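Local coordinates for protein SusD homolog (Bacteroides ovatus, PDB 4F53) that probably binds mucin O-glycans at the outer membrane as a SusD/RagB-family lipoprotein, helping to capture sugar for uptake, at residues E300-L305 with G320-K325; Q313-S318 with S400-D405; G304-I309 with Y404-A409. All blocks are in the same frame, centred on the assembly; numbering follows the deposited sequence.

Interactions 1 to 3 all lie on one side of the chain's centre and knit two loops of the SusD-like fold. The first loop runs from helix 288-291 to strand 332-335, and interaction 1 closes it on itself, joining 300-305 to 320-325. From the same start, 304-309 reaches forward to 404-409, in the loop between helices 379-383 and 423-438; this is interaction 3. Interaction 2, 313-318 with 400-405, begins inside that span and ends on the same stretch, sharing Tyr-404 and Asp-405, while it crosses interaction 1, whose segments alternate with its own. Leu-305 belongs to interactions 1 and 3 and packs on Tyr-314 and Ser-318; the hydroxyl of Tyr-406 meets Gln-313 O, joining interactions 2 and 3.

Interaction 1. Residues E300-L305 with G320-K325; sequences ESYVGL and GSSCMK
Two irregular segments of one long loop in this SusD-like fold, 300-305 and 320-325, are clamped together at Val-303 and Ser-322, whose backbone and side chain share the work. Neither segment is a regular strand, and the pairing is confined to the point where Gly-304 and Ser-322 bring their CA atoms to 5.2 Å. The tight part is a two-bond grip. Ser-322 N donates to Val-303 O at 2.8 Å, nearly straight at 167° but from above the carbonyl plane. In return Val-303 N donates to Ser-322 OG at 3.0 Å. The serine can accept it because its OG lies anti to its own carbonyl carbon (chi1 -79°), which swings the oxygen back beside the backbone N, so that one residue meets both the N-H and the C=O of Val-303. That hydroxyl is also bonded to Asp-284 O, so the same oxygen ties a further loop to the pair. Tyr-302 points its CB away, and its ring atom CD1 comes no nearer to Ser-322 OG than 4.3 Å. Next to the grip, Ser-321 turns its side chain toward Leu-305, and its OG lies 3.6 Å from Leu-305 CB, a polar atom set against an aliphatic one. This hydroxyl finds its protein partner in Ser-318 O. At the other end the contact loosens: Glu-300 stays clear of 320-325, its carboxylate held by Ser-286, Phe-288 and Gly-289, and exposed Lys-325 reaches Asp-284 in a long, weak ion pair and Glu-280 O in a weak hydrogen bond. Beyond the grip, where direct bonding gives out, a water takes over, donating one hydrogen to Gly-304 O and the other to Ser-321 OG, each at 2.8 Å.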
loop_
_atom_site.group_PDB
_atom_site.type_symbol
_atom_site.label_atom_id
_atom_site.label_comp_id
_atom_site.label_asym_id
_atom_site.label_seq_id
_atom_site.Cartn_x
_atom_site.Cartn_y
_atom_site.Cartn_z
ATOM N N GLU A 300 12.909 7.531 -26.824
ATOM C CA GLU A 300 11.853 6.992 -25.952
ATOM C C GLU A 300 12.430 5.839 -25.146
ATOM O O GLU A 300 13.238 5.077 -25.674
ATOM C CB GLU A 300 10.599 6.548 -26.737
ATOM C CG GLU A 300 10.014 7.614 -27.665
ATOM C CD GLU A 300 9.381 8.886 -27.120
ATOM O OE1 GLU A 300 9.403 9.112 -25.889
ATOM O OE2 GLU A 300 8.862 9.671 -27.949
ATOM N N SER A 301 12.054 5.735 -23.853
ATOM C CA SER A 301 12.541 4.669 -22.962
ATOM C C SER A 301 11.590 4.469 -21.819
ATOM O O SER A 301 10.581 5.167 -21.737
ATOM C CB SER A 301 13.921 5.039 -22.421
ATOM O OG SER A 301 13.860 6.263 -21.707
ATOM N N TYR A 302 11.917 3.557 -20.909
ATOM C CA TYR A 302 11.155 3.407 -19.661
ATOM C C TYR A 302 11.649 4.495 -18.732
ATOM O O TYR A 302 12.802 4.442 -18.286
ATOM C CB TYR A 302 11.323 2.021 -19.048
ATOM C CG TYR A 302 10.692 0.929 -19.873
ATOM C CD1 TYR A 302 9.303 0.831 -19.994
ATOM C CD2 TYR A 302 11.472 -0.045 -20.490
ATOM C CE1 TYR A 302 8.709 -0.217 -20.700
ATOM C CE2 TYR A 302 10.884 -1.116 -21.174
ATOM C CZ TYR A 302 9.503 -1.186 -21.283
ATOM O OH TYR A 302 8.908 -2.195 -21.998
ATOM N N VAL A 303 10.841 5.558 -18.558
ATOM C CA VAL A 303 11.268 6.693 -17.759
ATOM C C VAL A 303 10.042 7.356 -17.113
ATOM O O VAL A 303 9.109 7.787 -17.793
ATOM C CB VAL A 303 12.160 7.684 -18.561
ATOM C CG1 VAL A 303 11.452 8.260 -19.805
ATOM C CG2 VAL A 303 12.730 8.780 -17.653
ATOM N N GLY A 304 10.061 7.395 -15.793
ATOM C CA GLY A 304 8.982 7.964 -15.011
ATOM C C GLY A 304 9.115 9.451 -14.819
ATOM O O GLY A 304 10.084 10.072 -15.268
ATOM N N LEU A 305 8.132 10.030 -14.153
ATOM C CA LEU A 305 8.127 11.450 -13.849
ATOM C C LEU A 305 8.521 11.643 -12.362
ATOM O O LEU A 305 8.246 10.785 -11.523
ATOM C CB LEU A 305 6.710 11.986 -14.151
ATOM C CG LEU A 305 6.411 13.462 -13.963
ATOM C CD1 LEU A 305 7.178 14.316 -14.965
ATOM C CD2 LEU A 305 4.931 13.704 -14.088
ATOM N N GLY A 320 4.178 12.719 -21.396
ATOM C CA GLY A 320 4.935 11.841 -22.274
ATOM C C GLY A 320 5.720 10.797 -21.481
ATOM O O GLY A 320 6.234 9.845 -22.061
ATOM N N SER A 321 5.822 10.955 -20.137
ATOM C CA SER A 321 6.481 10.014 -19.209
ATOM C C SER A 321 5.791 8.660 -19.269
ATOM O O SER A 321 4.614 8.600 -19.636
ATOM C CB SER A 321 6.448 10.550 -17.776
ATOM O OG SER A 321 7.079 11.818 -17.708
ATOM N N SER A 322 6.510 7.581 -18.902
ATOM C CA SER A 322 5.977 6.206 -18.868
ATOM C C SER A 322 4.658 6.153 -18.106
ATOM O O SER A 322 4.504 6.773 -17.049
ATOM C CB SER A 322 6.982 5.235 -18.254
ATOM O OG SER A 322 7.976 4.896 -19.209
ATOM N N CYS A 323 3.693 5.453 -18.707
ATOM C CA CYS A 323 2.327 5.287 -18.229
ATOM C C CYS A 323 2.064 3.817 -17.935
ATOM O O CYS A 323 2.522 2.939 -18.673
ATOM C CB CYS A 323 1.360 5.824 -19.283
ATOM S SG CYS A 323 -0.373 5.863 -18.755
HETATM N N MSE A 324 1.283 3.553 -16.869
HETATM C CA MSE A 324 0.900 2.190 -16.475
HETATM C C MSE A 324 0.213 1.487 -17.626
HETATM O O MSE A 324 -0.535 2.119 -18.379
HETATM C CB MSE A 324 -0.037 2.257 -15.252
HETATM C CG MSE A 324 -0.392 0.923 -14.612
HETATM SE SE MSE A 324 -1.426 1.283 -12.978
HETATM C CE MSE A 324 -1.954 -0.545 -12.535
ATOM N N LYS A 325 0.494 0.188 -17.777
ATOM C CA LYS A 325 -0.162 -0.692 -18.753
ATOM C C LYS A 325 -1.402 -1.178 -18.043
ATOM O O LYS A 325 -1.278 -1.877 -17.034
ATOM C CB LYS A 325 0.782 -1.843 -19.171
ATOM C CG LYS A 325 0.550 -2.355 -20.579
ATOM C CD LYS A 325 1.629 -3.337 -21.031
ATOM C CE LYS A 325 2.920 -2.630 -21.388
ATOM N NZ LYS A 325 3.708 -3.372 -22.420
HETATM O O HOH W 1 9.829 12.041 -17.309
#

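Interaction 2. Residues Q313-S318 with S400-D405; sequences QYNSWS and SAQTYD
The amides of Asn-315 and Gln-402 carry this contact, Asn-315 gripping the backbone of Tyr-404, Gln-402 the N of Trp-317 and the hydroxyl of Ser-316. Asn-315 OD1 accepts from Tyr-404 N at 2.8 Å on an in-plane lone pair, while Asn-315 ND2 donates to Tyr-404 O, also at 2.8 Å and almost straight (174°). Gln-402, bent at chi2 (-53°), folds back over the indole of Trp-317, its amide stacked 13° from parallel and its CG above the six-membered ring in a CH-pi contact. There OE1 takes a hydrogen bond from Trp-317 N at 2.9 Å, and NE2 gives one to Ser-316 OG at 3.0 Å. An alanine in place of Gln-402 would remove the whole stacked amide and would probably loosen the turn around Ser-316 and Trp-317 from 400-405. Further out, Ser-400 O accepts the second NE2 hydrogen and fixes the amide's rotation. Gln-313 O sits 3.3 Å above the centre of the Tyr-404 ring, and a water joins Ser-316 N to Ala-401 O. Asn-315 O, accepting from both N and OG of Ser-318, braces the turn that presents these groups: a type I beta turn, Asn-315 to Ser-318, docked on a neighbouring loop.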
loop_
_atom_site.group_PDB
_atom_site.type_symbol
_atom_site.label_atom_id
_atom_site.label_comp_id
_atom_site.label_asym_id
_atom_site.label_seq_id
_atom_site.Cartn_x
_atom_site.Cartn_y
_atom_site.Cartn_z
ATOM N N GLN A 313 4.117 23.912 -11.920
ATOM C CA GLN A 313 5.553 23.933 -12.236
ATOM C C GLN A 313 6.006 22.699 -13.006
ATOM O O GLN A 313 7.134 22.235 -12.840
ATOM C CB GLN A 313 6.376 24.096 -10.951
ATOM C CG GLN A 313 6.169 25.470 -10.329
ATOM C CD GLN A 313 6.951 25.711 -9.073
ATOM O OE1 GLN A 313 7.536 24.809 -8.468
ATOM N NE2 GLN A 313 6.962 26.954 -8.637
ATOM N N TYR A 314 5.129 22.189 -13.876
ATOM C CA TYR A 314 5.415 21.028 -14.720
ATOM C C TYR A 314 5.908 21.447 -16.070
ATOM O O TYR A 314 5.405 22.434 -16.628
ATOM C CB TYR A 314 4.143 20.205 -14.941
ATOM C CG TYR A 314 3.716 19.369 -13.764
ATOM C CD1 TYR A 314 2.873 19.891 -12.780
ATOM C CD2 TYR A 314 4.101 18.041 -13.655
ATOM C CE1 TYR A 314 2.475 19.119 -11.688
ATOM C CE2 TYR A 314 3.708 17.260 -12.574
ATOM C CZ TYR A 314 2.890 17.803 -11.598
ATOM O OH TYR A 314 2.480 17.030 -10.562
ATOM N N ASN A 315 6.825 20.655 -16.648
ATOM C CA ASN A 315 7.208 20.855 -18.046
ATOM C C ASN A 315 5.976 20.433 -18.868
ATOM O O ASN A 315 5.317 19.462 -18.473
ATOM C CB ASN A 315 8.443 20.021 -18.375
ATOM C CG ASN A 315 9.748 20.664 -17.987
ATOM O OD1 ASN A 315 9.934 21.883 -18.085
ATOM N ND2 ASN A 315 10.703 19.843 -17.602
ATOM N N SER A 316 5.607 21.176 -19.924
ATOM C CA SER A 316 4.384 20.885 -20.710
ATOM C C SER A 316 4.349 19.484 -21.364
ATOM O O SER A 316 3.265 19.054 -21.761
ATOM C CB SER A 316 4.145 21.944 -21.783
ATOM O OG SER A 316 5.162 21.910 -22.769
ATOM N N TRP A 317 5.497 18.790 -21.482
ATOM C CA TRP A 317 5.535 17.459 -22.104
ATOM C C TRP A 317 5.570 16.320 -21.087
ATOM O O TRP A 317 5.735 15.167 -21.487
ATOM C CB TRP A 317 6.727 17.328 -23.077
ATOM C CG TRP A 317 6.719 18.307 -24.220
ATOM C CD1 TRP A 317 5.689 19.111 -24.613
ATOM C CD2 TRP A 317 7.802 18.574 -25.116
ATOM N NE1 TRP A 317 6.081 19.903 -25.656
ATOM C CE2 TRP A 317 7.370 19.583 -26.002
ATOM C CE3 TRP A 317 9.094 18.044 -25.270
ATOM C CZ2 TRP A 317 8.189 20.083 -27.028
ATOM C CZ3 TRP A 317 9.912 18.554 -26.270
ATOM C CH2 TRP A 317 9.462 19.562 -27.134
ATOM N N SER A 318 5.340 16.629 -19.789
ATOM C CA SER A 318 5.356 15.682 -18.657
ATOM C C SER A 318 4.488 14.433 -18.828
ATOM O O SER A 318 4.846 13.382 -18.287
ATOM C CB SER A 318 4.939 16.378 -17.364
ATOM O OG SER A 318 5.919 17.337 -17.024
ATOM N N SER A 400 12.673 21.865 -25.968
ATOM C CA SER A 400 11.969 23.067 -26.414
ATOM C C SER A 400 10.791 23.446 -25.499
ATOM O O SER A 400 9.873 22.643 -25.297
ATOM C CB SER A 400 11.479 22.890 -27.845
ATOM O OG SER A 400 11.065 24.141 -28.359
ATOM N N ALA A 401 10.843 24.691 -24.945
ATOM C CA ALA A 401 9.849 25.294 -24.039
ATOM C C ALA A 401 9.724 24.533 -22.694
ATOM O O ALA A 401 8.828 24.850 -21.906
ATOM C CB ALA A 401 8.481 25.380 -24.721
ATOM N N GLN A 402 10.625 23.551 -22.432
ATOM C CA GLN A 402 10.651 22.746 -21.208
ATOM C C GLN A 402 11.628 23.401 -20.254
ATOM O O GLN A 402 12.825 23.142 -20.318
ATOM C CB GLN A 402 11.007 21.266 -21.497
ATOM C CG GLN A 402 10.197 20.574 -22.617
ATOM C CD GLN A 402 8.712 20.675 -22.460
ATOM O OE1 GLN A 402 8.113 20.017 -21.617
ATOM N NE2 GLN A 402 8.088 21.521 -23.260
ATOM N N THR A 403 11.104 24.286 -19.388
ATOM C CA THR A 403 11.833 25.155 -18.448
ATOM C C THR A 403 12.511 24.424 -17.276
ATOM O O THR A 403 13.597 24.825 -16.855
ATOM C CB THR A 403 10.820 26.193 -17.917
ATOM O OG1 THR A 403 10.498 27.081 -18.994
ATOM C CG2 THR A 403 11.331 27.007 -16.719
ATOM N N TYR A 404 11.868 23.387 -16.737
ATOM C CA TYR A 404 12.306 22.722 -15.526
ATOM C C TYR A 404 13.205 21.509 -15.756
ATOM O O TYR A 404 13.173 20.880 -16.808
ATOM C CB TYR A 404 11.074 22.318 -14.703
ATOM C CG TYR A 404 10.110 23.461 -14.440
ATOM C CD1 TYR A 404 10.296 24.323 -13.362
ATOM C CD2 TYR A 404 9.013 23.681 -15.268
ATOM C CE1 TYR A 404 9.417 25.385 -13.119
ATOM C CE2 TYR A 404 8.126 24.733 -15.032
ATOM C CZ TYR A 404 8.327 25.577 -13.950
ATOM O OH TYR A 404 7.445 26.598 -13.696
ATOM N N ASP A 405 14.025 21.208 -14.747
ATOM C CA ASP A 405 14.930 20.061 -14.705
ATOM C C ASP A 405 14.733 19.362 -13.355
ATOM O O ASP A 405 15.220 19.846 -12.327
ATOM C CB ASP A 405 16.399 20.489 -14.922
ATOM C CG ASP A 405 17.401 19.352 -14.774
ATOM O OD1 ASP A 405 16.998 18.181 -14.940
ATOM O OD2 ASP A 405 18.595 19.636 -14.514
HETATM O O HOH W 2 7.322 28.577 -11.215
HETATM O O HOH W 3 6.787 23.857 -20.135
#

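Interaction 3. Residues G304-I309 with Y404-A409; sequences GLRRGI and YDYSGA
Arg-306 sets CG anti to its backbone N (chi1 -175°) and then bends at chi2 (74°), so that its chain passes alongside the Tyr-406 backbone; Tyr-406, with CG anti to its carbonyl carbon (chi1 -72°), sends its ring the other way, toward Ile-309. The two CB atoms of Arg-306 and Tyr-406 meet at 3.6 Å, and from there the contact divides into a polar and an apolar arm. In the polar arm Arg-306 NH1 donates to Tyr-406 O at 2.9 Å; the oxygen lies in the guanidinium plane, yet the donor stands above the carbonyl plane. Arg-306 NH2 binds Pro-459 O, which brings in a third loop. In the apolar arm Ile-309 lays CG1 over the centre of the Tyr-406 ring, 3.7 Å from its centroid, a CH-pi contact, with CD1 against CD2 of the ring at 3.6 Å. The phenol hydroxyl continues to Gln-313 O. Behind the carbonyl, Asp-405 OD1 accepts from Ser-407 N in an Asx turn and from Ser-407 OG at 2.5 Å, bracing the bend. With its guanidinium donating to two carbonyls, Tyr-406 O and Pro-459 O, Arg-306 is likely to stay positively charged and would probably polarise the Tyr-406 to Ser-407 peptide.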
loop_
_atom_site.group_PDB
_atom_site.type_symbol
_atom_site.label_atom_id
_atom_site.label_comp_id
_atom_site.label_asym_id
_atom_site.label_seq_id
_atom_site.Cartn_x
_atom_site.Cartn_y
_atom_site.Cartn_z
ATOM N N GLY A 304 10.061 7.395 -15.793
ATOM C CA GLY A 304 8.982 7.964 -15.011
ATOM C C GLY A 304 9.115 9.451 -14.819
ATOM O O GLY A 304 10.084 10.072 -15.268
ATOM N N LEU A 305 8.132 10.030 -14.153
ATOM C CA LEU A 305 8.127 11.450 -13.849
ATOM C C LEU A 305 8.521 11.643 -12.362
ATOM O O LEU A 305 8.246 10.785 -11.523
ATOM C CB LEU A 305 6.710 11.986 -14.151
ATOM C CG LEU A 305 6.411 13.462 -13.963
ATOM C CD1 LEU A 305 7.178 14.316 -14.965
ATOM C CD2 LEU A 305 4.931 13.704 -14.088
ATOM N N ARG A 306 9.196 12.751 -12.054
ATOM C CA ARG A 306 9.598 13.067 -10.699
ATOM C C ARG A 306 8.349 13.276 -9.817
ATOM O O ARG A 306 7.397 13.954 -10.240
ATOM C CB ARG A 306 10.485 14.332 -10.701
ATOM C CG ARG A 306 11.086 14.709 -9.344
ATOM C CD ARG A 306 12.224 13.781 -8.930
ATOM N NE ARG A 306 12.691 14.097 -7.581
ATOM C CZ ARG A 306 13.669 14.951 -7.311
ATOM N NH1 ARG A 306 14.320 15.561 -8.297
ATOM N NH2 ARG A 306 13.997 15.213 -6.060
ATOM N N ARG A 307 8.337 12.650 -8.627
ATOM C CA ARG A 307 7.239 12.826 -7.668
ATOM C C ARG A 307 7.437 14.144 -6.931
ATOM O O ARG A 307 8.585 14.547 -6.709
ATOM C CB ARG A 307 7.171 11.669 -6.662
ATOM C CG ARG A 307 6.860 10.298 -7.248
ATOM C CD ARG A 307 6.949 9.215 -6.173
ATOM N NE ARG A 307 8.329 9.119 -5.680
ATOM C CZ ARG A 307 8.727 9.479 -4.470
ATOM N NH1 ARG A 307 7.838 9.826 -3.547
ATOM N NH2 ARG A 307 10.012 9.449 -4.158
ATOM N N GLY A 308 6.338 14.785 -6.538
ATOM C CA GLY A 308 6.403 16.023 -5.781
ATOM C C GLY A 308 6.682 17.283 -6.572
ATOM O O GLY A 308 7.164 18.262 -5.999
ATOM N N ILE A 309 6.379 17.290 -7.876
ATOM C CA ILE A 309 6.501 18.516 -8.687
ATOM C C ILE A 309 5.341 19.432 -8.252
ATOM O O ILE A 309 4.209 18.963 -8.143
ATOM C CB ILE A 309 6.505 18.235 -10.217
ATOM C CG1 ILE A 309 7.735 17.388 -10.641
ATOM C CG2 ILE A 309 6.404 19.553 -11.014
ATOM C CD1 ILE A 309 7.633 16.770 -12.071
ATOM N N TYR A 404 11.868 23.387 -16.737
ATOM C CA TYR A 404 12.306 22.722 -15.526
ATOM C C TYR A 404 13.205 21.509 -15.756
ATOM O O TYR A 404 13.173 20.880 -16.808
ATOM C CB TYR A 404 11.074 22.318 -14.703
ATOM C CG TYR A 404 10.110 23.461 -14.440
ATOM C CD1 TYR A 404 10.296 24.323 -13.362
ATOM C CD2 TYR A 404 9.013 23.681 -15.268
ATOM C CE1 TYR A 404 9.417 25.385 -13.119
ATOM C CE2 TYR A 404 8.126 24.733 -15.032
ATOM C CZ TYR A 404 8.327 25.577 -13.950
ATOM O OH TYR A 404 7.445 26.598 -13.696
ATOM N N ASP A 405 14.025 21.208 -14.747
ATOM C CA ASP A 405 14.930 20.061 -14.705
ATOM C C ASP A 405 14.733 19.362 -13.355
ATOM O O ASP A 405 15.220 19.846 -12.327
ATOM C CB ASP A 405 16.399 20.489 -14.922
ATOM C CG ASP A 405 17.401 19.352 -14.774
ATOM O OD1 ASP A 405 16.998 18.181 -14.940
ATOM O OD2 ASP A 405 18.595 19.636 -14.514
ATOM N N TYR A 406 14.010 18.228 -13.358
ATOM C CA TYR A 406 13.707 17.508 -12.134
ATOM C C TYR A 406 14.625 16.300 -11.924
ATOM O O TYR A 406 14.292 15.401 -11.162
ATOM C CB TYR A 406 12.217 17.134 -12.090
ATOM C CG TYR A 406 11.352 18.353 -11.852
ATOM C CD1 TYR A 406 11.451 19.081 -10.670
ATOM C CD2 TYR A 406 10.495 18.830 -12.840
ATOM C CE1 TYR A 406 10.703 20.240 -10.465
ATOM C CE2 TYR A 406 9.703 19.960 -12.626
ATOM C CZ TYR A 406 9.829 20.675 -11.445
ATOM O OH TYR A 406 9.058 21.787 -11.206
ATOM N N SER A 407 15.838 16.353 -12.499
ATOM C CA SER A 407 16.882 15.343 -12.302
ATOM C C SER A 407 17.232 15.231 -10.802
ATOM O O SER A 407 17.146 16.212 -10.059
ATOM C CB SER A 407 18.137 15.713 -13.092
ATOM O OG SER A 407 17.893 15.873 -14.481
ATOM N N GLY A 408 17.636 14.050 -10.380
ATOM C CA GLY A 408 18.024 13.798 -9.003
ATOM C C GLY A 408 18.722 12.465 -8.900
ATOM O O GLY A 408 19.053 11.863 -9.924
ATOM N N ALA A 409 18.977 11.994 -7.673
ATOM C CA ALA A 409 19.655 10.717 -7.521
ATOM C C ALA A 409 19.196 9.979 -6.301
ATOM O O ALA A 409 18.988 10.596 -5.256
ATOM C CB ALA A 409 21.157 10.919 -7.458
#